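Local atomic coordinates of parahox neighbor (Phaeodactylum tricornutum CCAP 1055/1, PDB entry 5Z5M), a protein that probably catalyses two successive steps of urate breakdown, the hydrolysis of 5-hydroxyisourate and the stereoselective decarboxylation of the resulting OHCU to (S)-allantoin. Residues E34-D39 against A53-A58; E70-H75 against E160-I165; N113-A118 against G145-T150; L271-D276 against Y282-L287. All coordinates share one frame; numbering follows the deposited sequence.

Contact 1 of 4, residues E34-D39 against A53-A58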
# COMPACT_ATOMS: atom_id res chain seq x y z
N GLU A 34 9.61 18.20 40.50
CA GLU A 34 10.70 18.34 41.46
C GLU A 34 11.95 17.64 40.95
O GLU A 34 13.01 18.26 40.87
CB GLU A 34 10.29 17.78 42.81
CG GLU A 34 9.24 18.62 43.49
CD GLU A 34 9.65 20.08 43.61
OE1 GLU A 34 10.82 20.34 43.98
OE2 GLU A 34 8.81 20.97 43.34
N ALA A 35 11.82 16.36 40.60
CA ALA A 35 12.92 15.60 40.03
C ALA A 35 13.49 16.30 38.79
O ALA A 35 14.70 16.31 38.58
CB ALA A 35 12.46 14.19 39.68
N LEU A 36 12.62 16.91 38.00
CA LEU A 36 13.05 17.61 36.78
C LEU A 36 13.99 18.78 37.06
O LEU A 36 15.09 18.84 36.51
CB LEU A 36 11.83 18.11 36.00
CG LEU A 36 12.16 18.77 34.66
CD1 LEU A 36 12.59 17.73 33.63
CD2 LEU A 36 11.01 19.62 34.13
N VAL A 37 13.57 19.70 37.92
CA VAL A 37 14.32 20.94 38.14
C VAL A 37 15.60 20.77 38.94
O VAL A 37 16.45 21.67 38.96
CB VAL A 37 13.44 21.99 38.84
CG1 VAL A 37 12.28 22.40 37.95
CG2 VAL A 37 12.92 21.46 40.17
N LYS A 38 15.77 19.63 39.61
CA LYS A 38 16.96 19.43 40.43
C LYS A 38 18.15 18.86 39.65
O LYS A 38 19.29 18.94 40.11
CB LYS A 38 16.64 18.55 41.63
CG LYS A 38 15.47 19.08 42.43
CD LYS A 38 14.93 18.09 43.46
CE LYS A 38 14.67 18.80 44.78
NZ LYS A 38 13.36 19.52 44.77
N ASP A 39 17.90 18.32 38.46
CA ASP A 39 18.99 18.02 37.54
C ASP A 39 19.14 19.21 36.60
O ASP A 39 18.62 19.21 35.48
CB ASP A 39 18.74 16.72 36.77
CG ASP A 39 20.03 16.10 36.25
OD1 ASP A 39 21.12 16.57 36.64
OD2 ASP A 39 19.95 15.12 35.47
N ALA A 53 8.65 17.42 27.43
CA ALA A 53 7.70 16.33 27.63
C ALA A 53 8.43 15.00 27.81
O ALA A 53 8.05 14.20 28.67
CB ALA A 53 6.73 16.25 26.46
N ALA A 54 9.46 14.79 27.00
CA ALA A 54 10.25 13.56 27.04
C ALA A 54 10.96 13.40 28.38
O ALA A 54 11.06 12.30 28.92
CB ALA A 54 11.27 13.54 25.90
N ALA A 55 11.48 14.52 28.88
CA ALA A 55 12.19 14.55 30.15
C ALA A 55 11.28 14.16 31.32
O ALA A 55 11.66 13.38 32.19
CB ALA A 55 12.80 15.92 30.38
N MET A 56 10.07 14.71 31.34
CA MET A 56 9.12 14.42 32.41
C MET A 56 8.60 12.99 32.29
O MET A 56 8.43 12.30 33.30
CB MET A 56 7.96 15.42 32.40
CG MET A 56 8.43 16.86 32.61
SD MET A 56 7.10 18.08 32.69
CE MET A 56 6.33 17.61 34.24
N LYS A 57 8.36 12.55 31.06
CA LYS A 57 7.93 11.18 30.79
C LYS A 57 8.96 10.18 31.31
O LYS A 57 8.61 9.17 31.91
CB LYS A 57 7.70 10.97 29.29
CG LYS A 57 7.15 9.60 28.92
CD LYS A 57 6.91 9.48 27.42
CE LYS A 57 6.35 8.12 27.05
NZ LYS A 57 6.02 8.02 25.60
N ALA A 58 10.24 10.48 31.07
CA ALA A 58 11.33 9.61 31.52
C ALA A 58 11.35 9.47 33.04
O ALA A 58 11.54 8.37 33.56
CB ALA A 58 12.66 10.15 31.03
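L36 reaches out from helix 30-38 and sets its two methyl branches against neighbouring residues of helix 49-61, one on A55 and the other on M56. Its CG stands anti to the backbone N (chi1 -176°), which carries the fork straight out from its own helix towards the other one. There the branches part: L36 CD1 touches A55 CB at 3.7 Å, while L36 CD2 lies 4.1 Å from M56 CG. The small alanine suits its place because a single methyl group gives the leucine fork a shallow surface to rest on. The backbones come close here, L36 CA being 6.7 Å from M56 CA.

M56 takes part in a different way. Its side chain runs across that of L36 at about a right angle, and what it offers to the leucine is the flank of its chain, the CG methylene, rather than the sulfur. Beyond CG the chain continues extended to SD and bends only at its last torsion. Both L36 and M56 are buried, and no hydrogen bond crosses between the segments. On the far flank of helix 30-38, K38 NZ forms a salt bridge with E34 OE1 at 2.8 Å, one helical turn apart.

L36 also touches L52 and I59, so with A55 and M56 it meets positions i, i+3, i+4 and i+7 of helix 49-61, the four-residue hole of knobs-into-holes packing. L22 of helix 15-22 and L43 of a loop close round the same leucine, while A53 turns to W167 and L170 on helix 151-173.

Contact 2 of 4, residues E70-H75 against E160-I165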
# COMPACT_ATOMS: atom_id res chain seq x y z
N GLU A 70 -0.12 4.82 41.81
CA GLU A 70 -0.65 5.97 42.54
C GLU A 70 -0.92 7.15 41.61
O GLU A 70 -1.85 7.93 41.84
CB GLU A 70 0.30 6.39 43.67
CG GLU A 70 0.28 5.46 44.88
CD GLU A 70 -0.95 5.65 45.77
OE1 GLU A 70 -1.99 6.13 45.28
OE2 GLU A 70 -0.86 5.31 46.97
N LEU A 71 -0.10 7.29 40.58
CA LEU A 71 -0.32 8.34 39.60
C LEU A 71 -1.63 8.08 38.86
O LEU A 71 -2.42 9.00 38.63
CB LEU A 71 0.85 8.43 38.62
CG LEU A 71 0.87 9.59 37.62
CD1 LEU A 71 2.29 10.09 37.42
CD2 LEU A 71 0.27 9.17 36.29
N LEU A 72 -1.86 6.83 38.49
CA LEU A 72 -3.10 6.44 37.82
C LEU A 72 -4.32 6.69 38.70
O LEU A 72 -5.32 7.23 38.24
CB LEU A 72 -3.05 4.97 37.41
CG LEU A 72 -2.00 4.56 36.37
CD1 LEU A 72 -2.15 3.09 36.02
CD2 LEU A 72 -2.10 5.43 35.13
N CYS A 73 -4.23 6.31 39.97
CA CYS A 73 -5.37 6.44 40.88
C CYS A 73 -5.65 7.89 41.23
O CYS A 73 -6.75 8.23 41.67
CB CYS A 73 -5.13 5.63 42.16
SG CYS A 73 -5.10 3.85 41.87
N ALA A 74 -4.66 8.75 41.02
CA ALA A 74 -4.83 10.17 41.27
C ALA A 74 -5.66 10.81 40.17
O ALA A 74 -6.16 11.92 40.33
CB ALA A 74 -3.47 10.86 41.39
N HIS A 75 -5.80 10.11 39.06
CA HIS A 75 -6.51 10.66 37.92
C HIS A 75 -8.02 10.64 38.14
O HIS A 75 -8.56 9.66 38.66
CB HIS A 75 -6.15 9.91 36.63
CG HIS A 75 -6.22 10.75 35.41
ND1 HIS A 75 -5.20 11.62 35.05
CD2 HIS A 75 -7.18 10.89 34.46
CE1 HIS A 75 -5.53 12.24 33.93
NE2 HIS A 75 -6.73 11.82 33.55
N GLU A 160 0.02 5.06 29.04
CA GLU A 160 0.13 5.75 27.76
C GLU A 160 -0.85 6.92 27.71
O GLU A 160 -0.52 8.01 27.25
CB GLU A 160 -0.13 4.79 26.59
CG GLU A 160 1.02 3.81 26.35
CD GLU A 160 0.72 2.75 25.30
OE1 GLU A 160 -0.44 2.67 24.82
OE2 GLU A 160 1.65 2.00 24.95
N GLN A 161 -2.06 6.70 28.23
CA GLN A 161 -3.08 7.75 28.27
C GLN A 161 -2.66 8.93 29.16
O GLN A 161 -2.89 10.09 28.79
CB GLN A 161 -4.43 7.19 28.74
CG GLN A 161 -5.00 6.07 27.85
CD GLN A 161 -5.31 6.51 26.42
OE1 GLN A 161 -5.88 7.58 26.18
NE2 GLN A 161 -4.93 5.67 25.46
N VAL A 162 -2.04 8.68 30.31
CA VAL A 162 -1.68 9.80 31.18
C VAL A 162 -0.55 10.64 30.56
O VAL A 162 -0.52 11.85 30.74
CB VAL A 162 -1.26 9.36 32.61
CG1 VAL A 162 -2.39 8.57 33.28
CG2 VAL A 162 0.03 8.57 32.61
N HIS A 163 0.35 10.00 29.81
CA HIS A 163 1.40 10.75 29.13
C HIS A 163 0.79 11.62 28.04
O HIS A 163 1.27 12.71 27.78
CB HIS A 163 2.45 9.82 28.52
CG HIS A 163 3.30 9.13 29.54
ND1 HIS A 163 3.90 9.79 30.59
CD2 HIS A 163 3.67 7.83 29.66
CE1 HIS A 163 4.59 8.93 31.32
NE2 HIS A 163 4.47 7.73 30.77
N LYS A 164 -0.26 11.11 27.40
CA LYS A 164 -0.92 11.86 26.34
C LYS A 164 -1.62 13.07 26.94
O LYS A 164 -1.67 14.13 26.33
CB LYS A 164 -1.92 10.98 25.59
CG LYS A 164 -1.29 9.97 24.65
CD LYS A 164 -2.25 8.84 24.33
CE LYS A 164 -3.42 9.32 23.50
NZ LYS A 164 -4.28 8.19 23.04
N ILE A 165 -2.17 12.90 28.14
CA ILE A 165 -2.84 14.00 28.84
C ILE A 165 -1.81 15.04 29.29
O ILE A 165 -2.06 16.24 29.22
CB ILE A 165 -3.65 13.47 30.04
CG1 ILE A 165 -4.87 12.70 29.52
CG2 ILE A 165 -4.08 14.60 30.95
CD1 ILE A 165 -5.54 11.83 30.55
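This is a buried, largely apolar packing contact between helices, within the OHCU decarboxylase domain, where the end of helix 65-73 and the turn after it lean on the middle of the long helix 151-173; no hydrogen bond crosses it. The V162 fork faces helix 65-73 and meets one leucine with each methyl, both leucines coming from that side: V162 CG2 touches L71 CD2 at 3.7 Å, and V162 CG1 touches L72 CD2, also at 3.7 Å. L71 comes in at a slant, whereas L72 crosses the valine at about a right angle. The CB of L72 does not point at the opposing helix, yet with CG anti to the carbonyl carbon (chi1 -64°) its extended chain carries CD2 there; a beta-branched valine, with both methyls close to the backbone, gives the leucines a broad, short surface.

One turn further on, I165 meets H75. The side chains approach from opposite directions, and I165 CD1 comes to 3.2 Å from H75 NE2 and 3.4 Å from H75 CE1, a tight fit in which the methyl lies obliquely to the imidazole ring. H75 N is held by L72 O at 3.0 Å, and the backbone then turns extended, with the histidine still directed at helix 151-173. H75 touches I128 and I165 touches A130; Q161 OE1 accepts a hydrogen bond from A130 N.

On another flank of helix 151-173, E160 packs on F259 of the second subunit. Helix packing of this kind, between segments separated by 84 residues, belongs to the all-helical OHCU decarboxylase fold.

Contact 3 of 4, residues N113-A118 against G145-T150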
# COMPACT_ATOMS: atom_id res chain seq x y z
N ASN A 113 -21.96 3.75 33.05
CA ASN A 113 -21.74 3.55 34.48
C ASN A 113 -21.38 2.10 34.80
O ASN A 113 -20.49 1.84 35.61
CB ASN A 113 -22.98 3.96 35.28
CG ASN A 113 -23.23 5.46 35.23
OD1 ASN A 113 -22.31 6.24 35.00
ND2 ASN A 113 -24.47 5.86 35.44
N SER A 114 -22.06 1.17 34.15
CA SER A 114 -21.80 -0.25 34.34
C SER A 114 -20.38 -0.62 33.92
O SER A 114 -19.64 -1.21 34.70
CB SER A 114 -22.82 -1.08 33.56
OG SER A 114 -22.68 -2.45 33.85
N LEU A 115 -20.01 -0.27 32.69
CA LEU A 115 -18.67 -0.54 32.20
C LEU A 115 -17.60 0.13 33.05
O LEU A 115 -16.57 -0.46 33.36
CB LEU A 115 -18.53 -0.08 30.75
CG LEU A 115 -19.31 -0.86 29.69
CD1 LEU A 115 -19.18 -0.19 28.33
CD2 LEU A 115 -18.84 -2.31 29.63
N ASN A 116 -17.84 1.39 33.43
CA ASN A 116 -16.85 2.17 34.15
C ASN A 116 -16.65 1.61 35.55
O ASN A 116 -15.53 1.58 36.06
CB ASN A 116 -17.27 3.64 34.20
CG ASN A 116 -16.19 4.54 34.77
OD1 ASN A 116 -15.09 4.63 34.22
ND2 ASN A 116 -16.50 5.23 35.86
N GLY A 117 -17.74 1.14 36.14
CA GLY A 117 -17.67 0.46 37.42
C GLY A 117 -16.88 -0.83 37.32
O GLY A 117 -15.97 -1.07 38.11
N ALA A 118 -17.22 -1.66 36.33
CA ALA A 118 -16.52 -2.92 36.12
C ALA A 118 -15.02 -2.70 35.91
O ALA A 118 -14.20 -3.35 36.56
CB ALA A 118 -17.11 -3.66 34.92
N GLY A 145 -14.33 -2.03 24.83
CA GLY A 145 -13.23 -2.89 24.41
C GLY A 145 -12.25 -3.17 25.53
O GLY A 145 -11.91 -4.32 25.80
N ARG A 146 -11.80 -2.12 26.20
CA ARG A 146 -10.74 -2.24 27.19
C ARG A 146 -11.18 -2.93 28.48
O ARG A 146 -10.36 -3.39 29.27
CB ARG A 146 -10.15 -0.86 27.48
CG ARG A 146 -9.26 -0.34 26.34
CD ARG A 146 -8.92 1.14 26.45
NE ARG A 146 -8.38 1.50 27.76
CZ ARG A 146 -8.18 2.74 28.17
NH1 ARG A 146 -8.47 3.76 27.36
NH2 ARG A 146 -7.69 2.98 29.38
N VAL A 147 -12.49 -3.05 28.69
CA VAL A 147 -12.96 -3.77 29.87
C VAL A 147 -12.73 -5.27 29.68
O VAL A 147 -12.76 -6.04 30.64
CB VAL A 147 -14.44 -3.47 30.16
CG1 VAL A 147 -15.34 -4.14 29.13
CG2 VAL A 147 -14.81 -3.91 31.57
N GLN A 148 -12.47 -5.69 28.44
CA GLN A 148 -12.21 -7.10 28.14
C GLN A 148 -10.72 -7.46 28.26
O GLN A 148 -10.34 -8.62 28.12
CB GLN A 148 -12.70 -7.44 26.73
CG GLN A 148 -14.15 -7.07 26.47
CD GLN A 148 -14.59 -7.41 25.05
OE1 GLN A 148 -14.34 -8.51 24.56
NE2 GLN A 148 -15.23 -6.45 24.39
N HIS A 149 -9.88 -6.46 28.54
CA HIS A 149 -8.45 -6.69 28.64
C HIS A 149 -8.01 -7.09 30.04
O HIS A 149 -8.72 -6.86 31.02
CB HIS A 149 -7.67 -5.44 28.21
CG HIS A 149 -7.87 -5.06 26.78
ND1 HIS A 149 -7.42 -3.87 26.25
CD2 HIS A 149 -8.47 -5.72 25.76
CE1 HIS A 149 -7.73 -3.82 24.97
NE2 HIS A 149 -8.37 -4.93 24.65
N THR A 150 -6.82 -7.69 30.13
CA THR A 150 -6.20 -8.01 31.42
C THR A 150 -5.74 -6.74 32.13
O THR A 150 -5.50 -5.72 31.49
CB THR A 150 -4.99 -8.95 31.23
OG1 THR A 150 -3.93 -8.23 30.59
CG2 THR A 150 -5.38 -10.15 30.38
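V147 meets helix 106-123 with both of its methyl groups. V147 CG1 lies 4.0 Å from L115 CD2, and V147 CG2 lies 4.1 Å from A118 CB. The two partners are one helical turn apart, so they form a stripe on the helix that a forked side chain can span. L115 runs at about a right angle to the valine and touches it with one branch of its tip; A118 contributes a short stub, which lets the valine sit near the helix surface. The valine torsion (chi1 72°) leaves CG2 anti to the backbone N and turns each methyl to its own partner.

The next shell fixes the loop that carries V147 from helix 136-146 towards helix 151-173, packed here on helix 106-123 within the OHCU decarboxylase domain. It lies within a type I beta turn from R146 to H149, closed by H149 N to R146 O at 3.2 Å, while Q148 N reaches G145 O at 3.0 Å. Across to helix 106-123, V147 O accepts a hydrogen bond from Q122 NE2. E154, on the following helix, grips the turn at two points, with a salt bridge to R146 NE and a hydrogen bond from H149 ND1, and T150 caps that helix through its OG1.

Nothing polar passes between the two segments themselves. Methyl contacts of this kind set a distance but little direction, so the exact placing of V147 probably depends on the hydrogen bonds and the salt bridge round its turn.

Contact 4 of 4, residues L271-D276 against Y282-L287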
# COMPACT_ATOMS: atom_id res chain seq x y z
N LEU A 271 -7.76 13.67 1.96
CA LEU A 271 -6.86 12.97 2.87
C LEU A 271 -6.89 13.69 4.21
O LEU A 271 -6.25 14.73 4.38
CB LEU A 271 -5.43 12.93 2.32
CG LEU A 271 -4.60 11.67 2.58
CD1 LEU A 271 -5.27 10.47 1.95
CD2 LEU A 271 -3.17 11.82 2.04
N ARG A 272 -7.65 13.12 5.14
CA ARG A 272 -7.87 13.72 6.46
C ARG A 272 -6.84 13.18 7.46
O ARG A 272 -6.63 11.97 7.54
CB ARG A 272 -9.30 13.42 6.92
CG ARG A 272 -9.75 14.12 8.19
CD ARG A 272 -11.24 13.88 8.41
NE ARG A 272 -12.03 14.28 7.25
CZ ARG A 272 -13.30 13.95 7.06
NH1 ARG A 272 -13.94 13.22 7.95
NH2 ARG A 272 -13.94 14.36 5.96
N PHE A 273 -6.20 14.08 8.20
CA PHE A 273 -5.14 13.69 9.13
C PHE A 273 -4.93 14.68 10.28
O PHE A 273 -5.29 15.86 10.19
CB PHE A 273 -3.82 13.48 8.38
CG PHE A 273 -3.22 14.76 7.86
CD1 PHE A 273 -3.66 15.32 6.67
CD2 PHE A 273 -2.20 15.40 8.55
CE1 PHE A 273 -3.11 16.49 6.18
CE2 PHE A 273 -1.64 16.57 8.07
CZ PHE A 273 -2.09 17.11 6.88
N GLY A 274 -4.32 14.20 11.36
CA GLY A 274 -4.07 15.02 12.52
C GLY A 274 -2.60 15.31 12.71
O GLY A 274 -1.75 14.47 12.40
N ILE A 275 -2.31 16.52 13.20
CA ILE A 275 -0.96 16.90 13.60
C ILE A 275 -0.91 17.04 15.13
O ILE A 275 -1.69 17.79 15.71
CB ILE A 275 -0.52 18.21 12.94
CG1 ILE A 275 -0.32 17.99 11.43
CG2 ILE A 275 0.78 18.74 13.58
CD1 ILE A 275 -0.21 19.27 10.64
N ASP A 276 -0.01 16.31 15.77
CA ASP A 276 0.00 16.24 17.22
C ASP A 276 1.17 16.99 17.88
O ASP A 276 1.13 17.29 19.06
CB ASP A 276 0.03 14.78 17.66
CG ASP A 276 -0.08 14.61 19.17
OD1 ASP A 276 -1.12 14.99 19.74
OD2 ASP A 276 0.89 14.11 19.79
N TYR A 282 6.30 16.70 9.65
CA TYR A 282 5.30 15.76 9.16
C TYR A 282 5.38 15.69 7.65
O TYR A 282 5.26 16.71 6.97
CB TYR A 282 3.89 16.16 9.59
CG TYR A 282 3.49 15.76 10.99
CD1 TYR A 282 4.18 16.23 12.10
CD2 TYR A 282 2.40 14.93 11.21
CE1 TYR A 282 3.80 15.87 13.39
CE2 TYR A 282 2.01 14.56 12.48
CZ TYR A 282 2.72 15.03 13.57
OH TYR A 282 2.34 14.67 14.84
N HIS A 283 5.60 14.50 7.12
CA HIS A 283 5.56 14.30 5.68
C HIS A 283 4.36 13.40 5.36
O HIS A 283 4.36 12.23 5.69
CB HIS A 283 6.86 13.67 5.18
CG HIS A 283 6.89 13.44 3.71
ND1 HIS A 283 7.04 14.47 2.80
CD2 HIS A 283 6.77 12.31 2.98
CE1 HIS A 283 7.03 13.97 1.57
NE2 HIS A 283 6.86 12.67 1.65
N VAL A 284 3.34 13.97 4.73
CA VAL A 284 2.12 13.22 4.45
C VAL A 284 1.88 13.16 2.96
O VAL A 284 1.21 14.02 2.39
CB VAL A 284 0.91 13.85 5.18
CG1 VAL A 284 -0.37 13.03 4.91
CG2 VAL A 284 1.18 13.94 6.67
N PRO A 285 2.45 12.14 2.30
CA PRO A 285 2.43 11.98 0.85
C PRO A 285 1.21 11.22 0.33
O PRO A 285 0.41 10.70 1.11
CB PRO A 285 3.70 11.17 0.58
CG PRO A 285 3.80 10.29 1.78
CD PRO A 285 3.23 11.07 2.95
N LEU A 286 1.09 11.15 -0.99
CA LEU A 286 0.06 10.36 -1.65
C LEU A 286 0.71 9.42 -2.68
O LEU A 286 1.45 9.86 -3.56
CB LEU A 286 -0.96 11.27 -2.34
CG LEU A 286 -2.08 10.58 -3.12
CD1 LEU A 286 -3.03 9.87 -2.16
CD2 LEU A 286 -2.83 11.56 -4.01
N LEU A 287 0.43 8.12 -2.55
CA LEU A 287 0.78 7.14 -3.57
C LEU A 287 -0.49 6.85 -4.35
O LEU A 287 -1.47 6.45 -3.75
CB LEU A 287 1.34 5.85 -2.95
CG LEU A 287 2.78 5.79 -2.43
CD1 LEU A 287 3.04 6.82 -1.34
CD2 LEU A 287 3.08 4.39 -1.92
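With CG anti to its own carbonyl carbon (chi1 -82°), Y282 lays its ring over strand 268-275, where I275 and D276 receive it. The same kind of first torsion in I275 leaves CG2 anti to the backbone N and over the tyrosine face: CG2 lies 4.3 Å from the Y282 ring centroid and 15° from its normal, a CH-pi contact. Past the ring, Y282 OH accepts a hydrogen bond from D276 N at 3.0 Å, nearly straight at 160°. A tyrosine suits this place because its length lets one side chain pack by its face and still bind backbone at its tip.

Further along, V284 CG2 stands over a face of the F273 ring, nearer its rim, 4.1 Å from F273 CE2. V284 CG1 meets L271 CD2 at 4.2 Å as the two side chains slide past each other.

The segments run nearly antiparallel, but in separate sheets: F273 CA and V284 CA are 8.7 Å apart, and the layers join through side chains, as in the transthyretin-type beta sandwich. F273 also stacks on W245, and R297 makes a cation-pi contact with Y282. D276 OD1 is bonded to Q263 N of the second subunit.

The chemistry thus divides: aliphatic and aromatic groups fill the space between sheets, and the tyrosine hydroxyl satisfies a backbone N-H where strand 268-275 gives out.

How the contacts relate
Contacts 1, 2 and 3 belong to the helical OHCU decarboxylase domain, and contact 4 to the transthyretin-like domain that follows. Contact 1 closes before contact 2 opens; contact 3 falls within the chain excursion that contact 2 completes. Centres of contacts 1 and 2 lie about 16 Å apart, those of 2 and 3 about 17 Å, with helix 151-173 a shared neighbour: K57 CG touches H163 CE1 at 3.6 Å. Contact 4 is about 28 Å from contact 2, centre to centre, yet W167 of that helix touches A53 and also hydrogen-bonds D276 O, linking the two domains. Contacts 2, 3 and 4 all adjoin the second subunit, so both fused domains take part in assembly.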